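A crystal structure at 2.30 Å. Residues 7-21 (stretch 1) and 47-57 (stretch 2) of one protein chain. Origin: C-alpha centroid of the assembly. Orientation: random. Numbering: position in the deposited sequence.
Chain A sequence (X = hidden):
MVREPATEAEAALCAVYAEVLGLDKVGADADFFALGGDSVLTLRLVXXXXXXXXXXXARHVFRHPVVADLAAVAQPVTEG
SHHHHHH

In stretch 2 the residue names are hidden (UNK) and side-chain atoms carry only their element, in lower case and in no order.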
# COMPACT_ATOMS: atom_id res chain seq x y z
N THR A 7 -0.66 -3.62 -12.06
CA THR A 7 0.79 -3.55 -12.16
C THR A 7 1.39 -4.30 -10.99
O THR A 7 0.72 -4.56 -9.98
CB THR A 7 1.33 -2.10 -12.17
OG1 THR A 7 1.08 -1.48 -10.89
CG2 THR A 7 0.67 -1.29 -13.26
N GLU A 8 2.67 -4.64 -11.13
CA GLU A 8 3.42 -5.28 -10.06
C GLU A 8 3.39 -4.44 -8.77
O GLU A 8 3.20 -4.98 -7.68
CB GLU A 8 4.85 -5.52 -10.53
CG GLU A 8 5.63 -6.47 -9.69
CD GLU A 8 5.30 -7.93 -9.98
OE1 GLU A 8 4.99 -8.29 -11.15
OE2 GLU A 8 5.36 -8.72 -9.02
N ALA A 9 3.55 -3.11 -8.89
CA ALA A 9 3.51 -2.25 -7.70
C ALA A 9 2.14 -2.27 -7.03
O ALA A 9 2.04 -2.40 -5.81
CB ALA A 9 3.90 -0.82 -8.06
N GLU A 10 1.06 -2.16 -7.82
CA GLU A 10 -0.28 -2.31 -7.27
C GLU A 10 -0.45 -3.64 -6.56
O GLU A 10 -0.98 -3.69 -5.44
CB GLU A 10 -1.34 -2.15 -8.37
CG GLU A 10 -1.43 -0.74 -8.90
CD GLU A 10 -2.51 -0.56 -9.95
OE1 GLU A 10 -2.54 0.54 -10.53
OE2 GLU A 10 -3.34 -1.48 -10.19
N ALA A 11 0.01 -4.74 -7.17
CA ALA A 11 -0.18 -6.06 -6.58
C ALA A 11 0.58 -6.20 -5.28
O ALA A 11 0.07 -6.76 -4.31
CB ALA A 11 0.24 -7.15 -7.56
N ALA A 12 1.81 -5.67 -5.23
CA ALA A 12 2.57 -5.73 -4.00
C ALA A 12 1.89 -4.93 -2.90
O ALA A 12 1.77 -5.40 -1.76
CB ALA A 12 3.99 -5.24 -4.24
N LEU A 13 1.39 -3.73 -3.23
CA LEU A 13 0.78 -2.88 -2.20
C LEU A 13 -0.56 -3.44 -1.74
O LEU A 13 -0.89 -3.35 -0.55
CB LEU A 13 0.64 -1.44 -2.71
CG LEU A 13 1.94 -0.63 -2.79
CD1 LEU A 13 1.72 0.73 -3.42
CD2 LEU A 13 2.56 -0.49 -1.43
N CYS A 14 -1.36 -4.01 -2.65
CA CYS A 14 -2.57 -4.71 -2.24
C CYS A 14 -2.26 -5.76 -1.18
O CYS A 14 -2.92 -5.83 -0.14
CB CYS A 14 -3.26 -5.38 -3.44
SG CYS A 14 -4.12 -4.30 -4.57
N ALA A 15 -1.26 -6.60 -1.45
CA ALA A 15 -0.93 -7.66 -0.51
C ALA A 15 -0.49 -7.08 0.82
O ALA A 15 -0.87 -7.59 1.88
CB ALA A 15 0.15 -8.57 -1.11
N VAL A 16 0.30 -6.00 0.79
CA VAL A 16 0.82 -5.41 2.02
C VAL A 16 -0.30 -4.71 2.79
O VAL A 16 -0.35 -4.80 4.02
CB VAL A 16 2.00 -4.47 1.70
CG1 VAL A 16 2.38 -3.66 2.94
CG2 VAL A 16 3.19 -5.28 1.23
N TYR A 17 -1.21 -4.01 2.09
CA TYR A 17 -2.39 -3.46 2.75
C TYR A 17 -3.16 -4.54 3.49
O TYR A 17 -3.54 -4.36 4.65
CB TYR A 17 -3.34 -2.82 1.74
CG TYR A 17 -3.13 -1.38 1.37
CD1 TYR A 17 -1.85 -0.88 1.12
CD2 TYR A 17 -4.21 -0.53 1.20
CE1 TYR A 17 -1.67 0.44 0.74
CE2 TYR A 17 -4.04 0.79 0.82
CZ TYR A 17 -2.77 1.27 0.58
OH TYR A 17 -2.60 2.57 0.18
N ALA A 18 -3.42 -5.66 2.82
CA ALA A 18 -4.19 -6.73 3.44
C ALA A 18 -3.47 -7.28 4.66
O ALA A 18 -4.08 -7.51 5.71
CB ALA A 18 -4.47 -7.84 2.42
N GLU A 19 -2.15 -7.46 4.55
CA GLU A 19 -1.39 -7.99 5.67
C GLU A 19 -1.36 -7.01 6.84
O GLU A 19 -1.53 -7.40 8.00
CB GLU A 19 0.02 -8.35 5.22
CG GLU A 19 0.94 -8.80 6.35
CD GLU A 19 2.42 -8.51 6.05
OE1 GLU A 19 3.22 -8.45 7.01
OE2 GLU A 19 2.78 -8.35 4.86
N VAL A 20 -1.15 -5.72 6.54
CA VAL A 20 -1.01 -4.72 7.60
C VAL A 20 -2.35 -4.45 8.26
O VAL A 20 -2.43 -4.30 9.49
CB VAL A 20 -0.38 -3.43 7.03
CG1 VAL A 20 -0.66 -2.25 7.93
CG2 VAL A 20 1.11 -3.61 6.85
N LEU A 21 -3.42 -4.37 7.47
CA LEU A 21 -4.74 -4.09 8.01
C LEU A 21 -5.45 -5.33 8.55
O LEU A 21 -6.54 -5.20 9.11
CB LEU A 21 -5.62 -3.43 6.93
CG LEU A 21 -5.17 -2.05 6.44
CD1 LEU A 21 -5.85 -1.72 5.13
CD2 LEU A 21 -5.48 -0.99 7.49
N UNK A 47 7.49 -0.10 5.89
CA UNK A 47 8.47 -1.18 6.04
C UNK A 47 8.14 -2.37 5.16
O UNK A 47 9.03 -2.96 4.53
c UNK A 47 8.54 -1.68 7.48
c UNK A 47 8.86 -0.63 8.49
n UNK A 47 9.09 0.65 10.26
n UNK A 47 9.71 0.43 8.22
c UNK A 47 8.47 -0.48 9.78
c UNK A 47 9.83 1.18 9.30
N UNK A 48 6.88 -2.80 5.16
CA UNK A 48 6.55 -4.04 4.47
C UNK A 48 6.52 -3.84 2.97
O UNK A 48 6.87 -4.76 2.22
c UNK A 48 3.78 -5.73 9.70
n UNK A 48 2.51 -6.11 9.52
n UNK A 48 4.58 -5.45 8.66
c UNK A 48 4.20 -5.50 7.23
c UNK A 48 5.44 -5.39 6.33
n UNK A 48 4.27 -5.63 10.94
c UNK A 48 5.23 -4.60 5.02
N UNK A 49 6.16 -2.64 2.51
CA UNK A 49 6.28 -2.31 1.10
C UNK A 49 7.72 -2.41 0.63
O UNK A 49 8.00 -2.94 -0.45
c UNK A 49 5.71 -0.91 0.83
N UNK A 50 8.66 -1.90 1.43
CA UNK A 50 10.06 -2.02 1.05
C UNK A 50 10.47 -3.49 0.98
O UNK A 50 11.15 -3.90 0.04
n UNK A 50 13.66 0.42 2.19
n UNK A 50 14.97 1.65 0.75
n UNK A 50 15.44 -0.58 1.09
c UNK A 50 12.41 -1.65 1.98
c UNK A 50 14.69 0.49 1.34
c UNK A 50 10.95 -1.24 2.03
c UNK A 50 13.27 -0.80 2.89
N UNK A 51 10.05 -4.30 1.96
CA UNK A 51 10.33 -5.73 1.89
C UNK A 51 9.77 -6.34 0.61
O UNK A 51 10.38 -7.25 0.05
c UNK A 51 9.76 -6.47 3.10
o UNK A 51 10.35 -6.04 4.31
N UNK A 52 8.64 -5.84 0.12
CA UNK A 52 8.05 -6.34 -1.11
C UNK A 52 8.63 -5.68 -2.36
O UNK A 52 8.12 -5.92 -3.46
c UNK A 52 6.53 -6.16 -1.09
N UNK A 53 9.66 -4.87 -2.23
CA UNK A 53 10.34 -4.32 -3.39
C UNK A 53 10.00 -2.90 -3.77
O UNK A 53 10.45 -2.45 -4.83
N UNK A 54 9.24 -2.17 -2.95
CA UNK A 54 8.73 -0.86 -3.33
C UNK A 54 8.99 0.16 -2.23
O UNK A 54 8.63 -0.04 -1.07
c UNK A 54 7.13 -1.85 -4.92
c UNK A 54 7.24 -0.96 -3.72
c UNK A 54 6.87 -3.19 -4.93
c UNK A 54 7.71 -1.46 -9.06
c UNK A 54 7.71 -0.27 -6.93
c UNK A 54 7.22 -2.65 -7.07
c UNK A 54 7.38 -1.48 -6.29
n UNK A 54 6.90 -3.67 -6.22
c UNK A 54 7.38 -2.65 -8.46
c UNK A 54 7.87 -0.28 -8.31
N UNK A 55 9.62 1.26 -2.62
CA UNK A 55 10.04 2.32 -1.71
C UNK A 55 8.96 3.40 -1.68
O UNK A 55 8.69 4.02 -2.71
o UNK A 55 14.25 3.53 -2.57
c UNK A 55 13.66 3.59 -1.48
c UNK A 55 11.36 2.92 -2.17
o UNK A 55 13.99 4.37 -0.56
c UNK A 55 12.50 2.66 -1.24
N UNK A 56 8.37 3.62 -0.51
CA UNK A 56 7.44 4.72 -0.29
C UNK A 56 7.78 5.37 1.04
O UNK A 56 8.51 4.83 1.86
c UNK A 56 5.97 4.27 -0.29
c UNK A 56 4.35 2.67 0.87
c UNK A 56 5.79 3.09 0.67
c UNK A 56 5.51 3.92 -1.70
N UNK A 57 7.22 6.56 1.24
CA UNK A 57 7.28 7.26 2.51
C UNK A 57 5.91 7.32 3.18
O UNK A 57 4.87 7.17 2.53
o UNK A 57 6.80 9.49 1.73
c UNK A 57 7.81 8.69 2.33

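Position 47 carries one carbon and then a five-membered ring of three carbons and two nitrogens, which is the imidazole of histidine. His47 points sideways and touches nothing on stretch 1, so a polar ring is easily tolerated there.

Position 48 has three carbons, a nitrogen, and a carbon bearing two more nitrogens, and it touches Val16, Glu19 and Val20: arginine. Its long chain suits a place at the margin of the contact. It packs on valines, Arg48 CB lying 3.7 Å from Val16 CG1 and Arg48 CD 3.6 Å from Val20 CG2, and it forms a salt bridge with Glu19 (Arg48 NH1 to Glu19 OE1, 3.5 Å). The same oxygen, Glu19 OE1, lies 3.1 Å from Arg48 CD.

Position 49 has a single carbon, which touches Leu13, hence alanine. Ala49 CB sits 3.9 Å from Leu13 CD2, and so small a side chain lets the backbones come close, with Ala49 CA 6.3 Å from Val16 CA.

Position 50 repeats the pattern of position 48, three carbons, nitrogen, and a carbon with two nitrogens, but lies out of reach of stretch 1. This is again arginine, and Arg50 is exposed, as suits a charged side chain.

Position 51 shows one carbon and one oxygen, neither touching stretch 1: serine. Ser51 OG turns back to give a weak hydrogen bond to His47 O, 3.4 Å away.

Position 52, one carbon again, touches Ala12 and Val16; it is alanine, the first residue after the helix to leave helical angles. Ala52 CB meets Ala12 CB at 4.1 Å and Val16 CG2 at 4.2 Å, a single methyl that packs against both where the helix ends.

Position 53 has no side-chain atoms: glycine. At its phi of 101° and psi of 9°, a CB would jam against the preceding carbonyl oxygen.

Position 54 holds one carbon and fused five- and six-membered rings with eight carbons and one nitrogen; the rings lie with a face to Ala9 and also touch Ala12, so it is tryptophan. Ala9 CB lies 3.7 Å from the centroid of the six-membered ring of Trp54, almost on its normal, a CH-pi contact; Ala12 CB approaches Trp54 CD1 at 3.6 Å. The broad indole covers small alanines.

Position 55 has three carbons, the last carrying two oxygens, and is out of reach of stretch 1: glutamate. Glu55 OE1 lies 3.2 Å from Arg50 NH2, a salt bridge within the stretch.

Position 56 has four carbons forked at the first, one arm two carbons long, and touches Leu13: isoleucine. The longer arm carries an apolar end to that leucine, Ile56 CD1 reaching Leu13 CD2 at 4.3 Å.

Position 57, one carbon and one oxygen, is serine; Ser57 caps the helix that follows.

The contact is thus chiefly apolar: alanines permit close approach, Trp54 covers one end, and the Glu19–Arg48 salt bridge lies at the other.

Stretch 2 (47-57) HRARSAGWEIS
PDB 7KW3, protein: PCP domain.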